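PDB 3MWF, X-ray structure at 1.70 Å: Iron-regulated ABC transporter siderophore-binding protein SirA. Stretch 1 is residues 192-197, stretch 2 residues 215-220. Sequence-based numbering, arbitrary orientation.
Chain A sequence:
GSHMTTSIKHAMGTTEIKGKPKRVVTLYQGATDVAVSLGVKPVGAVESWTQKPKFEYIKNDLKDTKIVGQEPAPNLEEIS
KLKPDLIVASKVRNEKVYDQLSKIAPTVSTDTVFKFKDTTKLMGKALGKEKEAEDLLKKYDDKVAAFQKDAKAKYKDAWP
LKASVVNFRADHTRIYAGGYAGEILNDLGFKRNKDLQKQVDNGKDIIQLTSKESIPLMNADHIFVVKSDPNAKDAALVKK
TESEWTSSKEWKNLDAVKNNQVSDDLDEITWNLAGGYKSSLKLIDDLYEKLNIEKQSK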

# COMPACT_ATOMS: atom_id res chain seq x y z
N ARG A 192 -0.52 6.17 -17.62
CA ARG A 192 0.31 5.01 -17.93
C ARG A 192 0.42 4.83 -19.43
O ARG A 192 -0.51 5.22 -20.17
CB ARG A 192 -0.35 3.74 -17.35
CG ARG A 192 -0.66 3.85 -15.87
CD ARG A 192 -1.20 2.53 -15.33
NE ARG A 192 -1.60 2.61 -13.92
CZ ARG A 192 -2.82 2.91 -13.47
NH1 ARG A 192 -3.82 3.18 -14.33
NH2 ARG A 192 -3.06 2.94 -12.16
N ASN A 193 1.51 4.23 -19.89
CA ASN A 193 1.63 3.91 -21.32
C ASN A 193 0.48 3.00 -21.71
O ASN A 193 -0.09 2.30 -20.87
CB ASN A 193 3.01 3.35 -21.69
CG ASN A 193 3.21 1.91 -21.26
OD1 ASN A 193 2.55 0.99 -21.78
ND2 ASN A 193 4.15 1.70 -20.34
N LYS A 194 0.11 3.03 -22.99
CA LYS A 194 -1.10 2.34 -23.42
C LYS A 194 -1.11 0.85 -23.08
O LYS A 194 -2.12 0.33 -22.62
CB LYS A 194 -1.35 2.58 -24.92
CG LYS A 194 -2.52 1.78 -25.47
CD LYS A 194 -2.78 2.11 -26.94
CE LYS A 194 -3.95 1.29 -27.48
NZ LYS A 194 -4.37 1.81 -28.85
N ASP A 195 0.03 0.19 -23.26
CA ASP A 195 0.06 -1.26 -23.02
C ASP A 195 -0.11 -1.56 -21.52
O ASP A 195 -0.82 -2.48 -21.10
CB ASP A 195 1.36 -1.84 -23.59
CG ASP A 195 1.21 -3.33 -24.01
OD1 ASP A 195 0.07 -3.87 -24.06
OD2 ASP A 195 2.24 -3.95 -24.27
N LEU A 196 0.55 -0.76 -20.68
CA LEU A 196 0.39 -0.92 -19.23
C LEU A 196 -1.05 -0.61 -18.78
O LEU A 196 -1.61 -1.30 -17.91
CB LEU A 196 1.40 0.02 -18.52
CG LEU A 196 1.48 -0.13 -17.01
CD1 LEU A 196 1.91 -1.53 -16.65
CD2 LEU A 196 2.52 0.87 -16.49
N GLN A 197 -1.66 0.42 -19.39
CA GLN A 197 -3.02 0.78 -19.02
C GLN A 197 -3.97 -0.35 -19.41
O GLN A 197 -4.94 -0.65 -18.67
CB GLN A 197 -3.44 2.10 -19.67
CG GLN A 197 -4.81 2.58 -19.23
CD GLN A 197 -4.89 2.81 -17.77
OE1 GLN A 197 -3.97 3.41 -17.17
NE2 GLN A 197 -5.94 2.30 -17.14
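Stretch 2, residues 215-220: IPLMNA

The contact is organised around one amide. Asn193 occupies the N-cap position of the helix that starts at Lys194, and both polar atoms of its side-chain amide are used. With chi1 in the p well, OD1 accepts from Leu196 N at 2.9 Å, the capping bond that satisfies a first-turn amide. That leaves ND2 facing stretch 2, where it donates twice: to Asn219 O at 2.8 Å and to Leu217 O at 2.9 Å, with N-H...acceptor angles of 166° and 159°. Two nearly straight bonds from one NH2 group require two carbonyls set on the same centre, and the backbone of stretch 2 supplies them.

That backbone is a 3-10 segment through Met218, held by Met218 N to Ile215 O at 2.8 Å; Asn219 N then bonds to Pro216 O at 3.0 Å. At Asn219 the chain opens to phi/psi -55/139, leaving the helical turn. A water reinforces the junction, accepting from Asn193 N at 2.9 Å and donating to Asn219 O at 2.9 Å, so this carbonyl receives both the side-chain amide and the solvent bridge.

The register runs in opposite senses along the two sequences: Asn193 CA lies 6.4 Å from Ala220 CA, and Leu196 CA lies 6.0 Å from Leu217 CA. Packing centres on the second pairing. The CA-to-CB bond of Leu217 points sideways, yet its side chain, t at chi1 and p at chi2, brings CD1 to 3.6 Å from Leu196 N and 3.8 Å from Asp195 CB. Leu196, with the same rotamer pair, places its CD1 4.1 Å from Leu217 CG. The CA-to-CB bond of Met218 points away, and Pro216 barely participates. The rule to read here is economical: a capping asparagine ties two carbonyls to the helix start, while one leucine packs against Asp195 and Leu196 in the first turn, within a modest 238 Å² of buried surface.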

# COMPACT_ATOMS: atom_id res chain seq x y z
N ILE A 215 10.77 -5.38 -20.33
CA ILE A 215 11.09 -4.05 -19.83
C ILE A 215 10.32 -2.90 -20.53
O ILE A 215 9.89 -1.96 -19.87
CB ILE A 215 12.61 -3.83 -19.79
CG1 ILE A 215 13.17 -4.55 -18.55
CG2 ILE A 215 12.94 -2.33 -19.76
CD1 ILE A 215 14.71 -4.70 -18.55
N PRO A 216 10.09 -3.00 -21.86
CA PRO A 216 9.31 -1.92 -22.48
C PRO A 216 7.95 -1.61 -21.87
O PRO A 216 7.45 -0.50 -22.03
CB PRO A 216 9.18 -2.39 -23.93
CG PRO A 216 10.50 -3.09 -24.16
CD PRO A 216 10.70 -3.87 -22.89
N LEU A 217 7.32 -2.59 -21.19
CA LEU A 217 6.06 -2.36 -20.51
C LEU A 217 6.17 -1.28 -19.42
O LEU A 217 5.16 -0.68 -19.04
CB LEU A 217 5.49 -3.69 -19.96
CG LEU A 217 4.06 -3.72 -19.39
CD1 LEU A 217 3.05 -3.30 -20.47
CD2 LEU A 217 3.70 -5.13 -18.83
N MET A 218 7.40 -1.06 -18.93
CA MET A 218 7.68 -0.07 -17.90
C MET A 218 7.73 1.35 -18.44
O MET A 218 7.87 2.30 -17.66
CB MET A 218 9.07 -0.37 -17.31
CG MET A 218 9.15 -1.74 -16.66
SD MET A 218 10.88 -1.99 -16.18
CE MET A 218 10.72 -3.64 -15.53
N ASN A 219 7.67 1.51 -19.77
CA ASN A 219 7.97 2.84 -20.32
C ASN A 219 7.09 3.95 -19.73
O ASN A 219 5.90 3.77 -19.53
CB ASN A 219 7.87 2.86 -21.85
CG ASN A 219 8.63 4.04 -22.44
OD1 ASN A 219 9.66 4.48 -21.88
ND2 ASN A 219 8.11 4.60 -23.54
N ALA A 220 7.71 5.10 -19.45
CA ALA A 220 7.07 6.20 -18.78
C ALA A 220 7.95 7.43 -18.94
O ALA A 220 9.13 7.31 -19.28
CB ALA A 220 6.89 5.88 -17.28
O HOH W 1 3.61 4.34 -17.93